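Local coordinates for protein putative isomerase (Streptomyces coelicolor A3, PDB 2OQH) that probably acts as an isomerase or sugar-acid dehydratase of the enolase superfamily, possibly converting D-glucarate to 5-dehydro-4-deoxy-D-glucarate, at residues 30-38 with 298-306. Residues are numbered along the deposited sequence; the frame is centred on the assembly and turned at random.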
ATOM      1  N   GLY A  30      -9.818   5.692  14.516  1.00 25.42           N
ATOM      2  CA  GLY A  30      -8.473   6.234  14.606  1.00 26.73           C
ATOM      3  C   GLY A  30      -7.427   5.261  14.089  1.00 27.29           C
ATOM      4  O   GLY A  30      -7.719   4.079  13.872  1.00 27.64           O
ATOM      5  N   GLU A  31      -6.202   5.745  13.908  1.00 26.76           N
ATOM      6  CA  GLU A  31      -5.126   4.901  13.403  1.00 26.23           C
ATOM      7  C   GLU A  31      -3.784   5.154  14.099  1.00 25.82           C
ATOM      8  O   GLU A  31      -3.470   6.280  14.497  1.00 25.77           O
ATOM      9  CB  GLU A  31      -4.988   5.123  11.900  1.00 26.60           C
ATOM     10  CG  GLU A  31      -3.886   4.337  11.244  1.00 29.00           C
ATOM     11  CD  GLU A  31      -3.859   4.556   9.755  1.00 30.05           C
ATOM     12  OE1 GLU A  31      -4.557   3.816   9.021  1.00 31.75           O
ATOM     13  OE2 GLU A  31      -3.152   5.490   9.322  1.00 30.71           O
ATOM     14  N   THR A  32      -2.992   4.097  14.241  1.00 24.95           N
ATOM     15  CA  THR A  32      -1.693   4.210  14.886  1.00 24.19           C
ATOM     16  C   THR A  32      -0.568   3.985  13.874  1.00 24.71           C
ATOM     17  O   THR A  32      -0.629   3.055  13.070  1.00 25.96           O
ATOM     18  CB  THR A  32      -1.576   3.189  16.047  1.00 24.13           C
ATOM     19  OG1 THR A  32      -2.535   3.512  17.066  1.00 23.99           O
ATOM     20  CG2 THR A  32      -0.190   3.222  16.651  1.00 23.17           C
ATOM     21  N   ARG A  33       0.451   4.844  13.916  1.00 23.76           N
ATOM     22  CA  ARG A  33       1.590   4.755  13.007  1.00 23.65           C
ATOM     23  C   ARG A  33       2.902   5.069  13.728  1.00 23.05           C
ATOM     24  O   ARG A  33       2.919   5.814  14.709  1.00 23.35           O
ATOM     25  CB  ARG A  33       1.426   5.746  11.846  1.00 22.64           C
ATOM     26  CG  ARG A  33       0.099   5.650  11.105  1.00 23.36           C
ATOM     27  CD  ARG A  33       0.015   4.400  10.248  1.00 23.46           C
ATOM     28  NE  ARG A  33       0.981   4.424   9.153  1.00 24.54           N
ATOM     29  CZ  ARG A  33       1.002   3.538   8.159  1.00 25.21           C
ATOM     30  NH1 ARG A  33       0.109   2.558   8.123  1.00 26.45           N
ATOM     31  NH2 ARG A  33       1.909   3.633   7.196  1.00 25.20           N
ATOM     32  N   THR A  34       3.996   4.504  13.229  1.00 21.46           N
ATOM     33  CA  THR A  34       5.317   4.742  13.795  1.00 20.29           C
ATOM     34  C   THR A  34       6.060   5.702  12.868  1.00 21.67           C
ATOM     35  O   THR A  34       6.133   5.472  11.659  1.00 22.18           O
ATOM     36  CB  THR A  34       6.134   3.430  13.910  1.00 20.41           C
ATOM     37  OG1 THR A  34       5.579   2.603  14.941  1.00 19.00           O
ATOM     38  CG2 THR A  34       7.597   3.732  14.238  1.00 18.25           C
ATOM     39  N   VAL A  35       6.597   6.784  13.428  1.00 21.05           N
ATOM     40  CA  VAL A  35       7.336   7.766  12.636  1.00 21.03           C
ATOM     41  C   VAL A  35       8.804   7.758  13.040  1.00 21.22           C
ATOM     42  O   VAL A  35       9.133   7.678  14.225  1.00 21.16           O
ATOM     43  CB  VAL A  35       6.781   9.188  12.837  1.00 22.08           C
ATOM     44  CG1 VAL A  35       7.504  10.156  11.918  1.00 22.72           C
ATOM     45  CG2 VAL A  35       5.287   9.207  12.558  1.00 20.73           C
ATOM     46  N   VAL A  36       9.685   7.849  12.051  1.00 20.51           N
ATOM     47  CA  VAL A  36      11.120   7.827  12.309  1.00 20.30           C
ATOM     48  C   VAL A  36      11.815   9.035  11.696  1.00 20.15           C
ATOM     49  O   VAL A  36      11.416   9.501  10.629  1.00 20.38           O
ATOM     50  CB  VAL A  36      11.755   6.544  11.716  1.00 20.32           C
ATOM     51  CG1 VAL A  36      13.267   6.560  11.909  1.00 20.23           C
ATOM     52  CG2 VAL A  36      11.132   5.311  12.365  1.00 19.82           C
ATOM     53  N   ARG A  37      12.825   9.560  12.389  1.00 19.79           N
ATOM     54  CA  ARG A  37      13.596  10.690  11.879  1.00 20.33           C
ATOM     55  C   ARG A  37      15.072  10.324  11.882  1.00 20.08           C
ATOM     56  O   ARG A  37      15.617   9.905  12.906  1.00 20.93           O
ATOM     57  CB  ARG A  37      13.413  11.957  12.733  1.00 20.95           C
ATOM     58  CG  ARG A  37      14.307  13.133  12.267  1.00 20.77           C
ATOM     59  CD  ARG A  37      14.201  14.372  13.178  1.00 21.02           C
ATOM     60  NE  ARG A  37      14.666  14.080  14.527  1.00 22.43           N
ATOM     61  CZ  ARG A  37      14.352  14.788  15.609  1.00 22.75           C
ATOM     62  NH1 ARG A  37      13.566  15.853  15.515  1.00 23.08           N
ATOM     63  NH2 ARG A  37      14.806  14.410  16.794  1.00 24.19           N
ATOM     64  N   VAL A  38      15.718  10.480  10.736  1.00 19.65           N
ATOM     65  CA  VAL A  38      17.136  10.187  10.646  1.00 20.75           C
ATOM     66  C   VAL A  38      17.890  11.508  10.556  1.00 20.47           C
ATOM     67  O   VAL A  38      17.700  12.275   9.615  1.00 21.19           O
ATOM     68  CB  VAL A  38      17.449   9.308   9.415  1.00 20.27           C
ATOM     69  CG1 VAL A  38      18.956   9.159   9.248  1.00 21.60           C
ATOM     70  CG2 VAL A  38      16.799   7.945   9.584  1.00 17.73           C
ATOM     71  N   SER A 298      -2.417  -0.760   0.114  1.00 22.03           N
ATOM     72  CA  SER A 298      -2.356   0.237   1.179  1.00 24.61           C
ATOM     73  C   SER A 298      -2.634  -0.357   2.552  1.00 25.25           C
ATOM     74  O   SER A 298      -3.625  -1.065   2.747  1.00 26.76           O
ATOM     75  CB  SER A 298      -3.352   1.365   0.920  1.00 25.42           C
ATOM     76  OG  SER A 298      -3.433   2.197   2.058  1.00 27.87           O
ATOM     77  N   GLY A 299      -1.745  -0.069   3.497  1.00 25.61           N
ATOM     78  CA  GLY A 299      -1.909  -0.566   4.851  1.00 25.08           C
ATOM     79  C   GLY A 299      -2.172   0.577   5.817  1.00 24.99           C
ATOM     80  O   GLY A 299      -1.714   0.537   6.958  1.00 25.20           O
ATOM     81  N   GLY A 300      -2.898   1.596   5.358  1.00 23.87           N
ATOM     82  CA  GLY A 300      -3.215   2.746   6.196  1.00 23.72           C
ATOM     83  C   GLY A 300      -2.210   3.893   6.163  1.00 23.21           C
ATOM     84  O   GLY A 300      -2.152   4.703   7.094  1.00 23.79           O
ATOM     85  N   GLU A 301      -1.422   3.986   5.100  1.00 21.62           N
ATOM     86  CA  GLU A 301      -0.432   5.047   4.992  1.00 21.28           C
ATOM     87  C   GLU A 301      -1.031   6.437   5.117  1.00 20.73           C
ATOM     88  O   GLU A 301      -2.110   6.701   4.590  1.00 20.77           O
ATOM     89  CB  GLU A 301       0.297   4.987   3.646  1.00 19.90           C
ATOM     90  CG  GLU A 301       1.126   3.751   3.414  1.00 24.20           C
ATOM     91  CD  GLU A 301       0.272   2.533   3.191  1.00 25.77           C
ATOM     92  OE1 GLU A 301      -0.709   2.641   2.427  1.00 27.56           O
ATOM     93  OE2 GLU A 301       0.587   1.473   3.766  1.00 27.66           O
ATOM     94  N   LEU A 302      -0.322   7.323   5.812  1.00 21.09           N
ATOM     95  CA  LEU A 302      -0.762   8.711   5.943  1.00 21.93           C
ATOM     96  C   LEU A 302       0.116   9.525   4.983  1.00 21.72           C
ATOM     97  O   LEU A 302       0.651   8.978   4.017  1.00 22.46           O
ATOM     98  CB  LEU A 302      -0.615   9.206   7.390  1.00 23.32           C
ATOM     99  CG  LEU A 302      -1.523   8.506   8.418  1.00 25.78           C
ATOM    100  CD1 LEU A 302      -1.191   9.016   9.814  1.00 27.83           C
ATOM    101  CD2 LEU A 302      -2.998   8.743   8.090  1.00 26.69           C
ATOM    102  N   GLY A 303       0.274  10.817   5.247  1.00 21.20           N
ATOM    103  CA  GLY A 303       1.051  11.672   4.364  1.00 20.52           C
ATOM    104  C   GLY A 303       2.479  11.297   3.995  1.00 20.44           C
ATOM    105  O   GLY A 303       2.833  11.256   2.813  1.00 20.84           O
ATOM    106  N   ILE A 304       3.316  11.052   4.992  1.00 19.45           N
ATOM    107  CA  ILE A 304       4.704  10.699   4.710  1.00 18.99           C
ATOM    108  C   ILE A 304       4.787   9.392   3.913  1.00 17.07           C
ATOM    109  O   ILE A 304       5.429   9.338   2.866  1.00 16.80           O
ATOM    110  CB  ILE A 304       5.515  10.574   6.015  1.00 19.01           C
ATOM    111  CG1 ILE A 304       5.499  11.914   6.762  1.00 21.09           C
ATOM    112  CG2 ILE A 304       6.958  10.171   5.704  1.00 18.70           C
ATOM    113  CD1 ILE A 304       6.166  11.863   8.130  1.00 22.38           C
ATOM    114  N   ALA A 305       4.114   8.355   4.402  1.00 16.16           N
ATOM    115  CA  ALA A 305       4.118   7.056   3.736  1.00 16.64           C
ATOM    116  C   ALA A 305       3.564   7.156   2.316  1.00 17.02           C
ATOM    117  O   ALA A 305       4.160   6.626   1.369  1.00 18.05           O
ATOM    118  CB  ALA A 305       3.314   6.053   4.548  1.00 14.44           C
ATOM    119  N   THR A 306       2.428   7.832   2.168  1.00 15.86           N
ATOM    120  CA  THR A 306       1.816   7.999   0.859  1.00 16.91           C
ATOM    121  C   THR A 306       2.768   8.729  -0.087  1.00 17.20           C
ATOM    122  O   THR A 306       2.832   8.420  -1.274  1.00 17.90           O
ATOM    123  CB  THR A 306       0.498   8.798   0.946  1.00 17.29           C
ATOM    124  OG1 THR A 306      -0.455   8.064   1.722  1.00 18.22           O
ATOM    125  CG2 THR A 306      -0.073   9.040  -0.443  1.00 18.62           C
TER
HETATM  126  O   HOH W   1       1.934   0.956   5.827  1.00 25.89           O
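Arg33 reaches from its strand to the loop at Gly299-Gly300 and turns one face of its guanidinium to the backbone of Gly300 and Glu301. Gly300 O and the CA of Glu301 lie over that face, both offset toward its rim. Gly299 O sits at the edge, in plane, and takes a weak hydrogen bond from Arg33 NH1 at 3.0 Å, bent to 120° at the hydrogen. Arg33 CG lies beside the backbone N, anti to the carbonyl carbon (chi1 -52°), and packs on Leu302 CD1 at 3.8 Å. The bends at chi2 and chi3 then swing the guanidinium to the glycine carbonyls. Its NE forms a salt bridge with Glu49, which also accepts hydrogen bonds from the backbone N of Leu302 and Ala305. Arg33 NH2 donates to a water, and this water donates to Glu301 OE2. The same carboxylate is gripped on the syn sides of its oxygens by Ser298 OG and Gly299 N. This contact joins the two domains of the enolase superfamily fold. Strand 31-40 is the middle strand of the N-terminal three-stranded sheet, and residues 298-302 lead from barrel strand 293-296 into helix 303-315. Glu31 stretches straight out, CG anti to the backbone N (chi1 179°). Glu31 OE2 comes 2.6 Å from Gly300 O. Leu302 approaches from the opposite direction, with CD2 3.5 Å from Glu31 OE2. Farther along the strand, Val35 CG1 meets Ile304 CD1 at 4.4 Å.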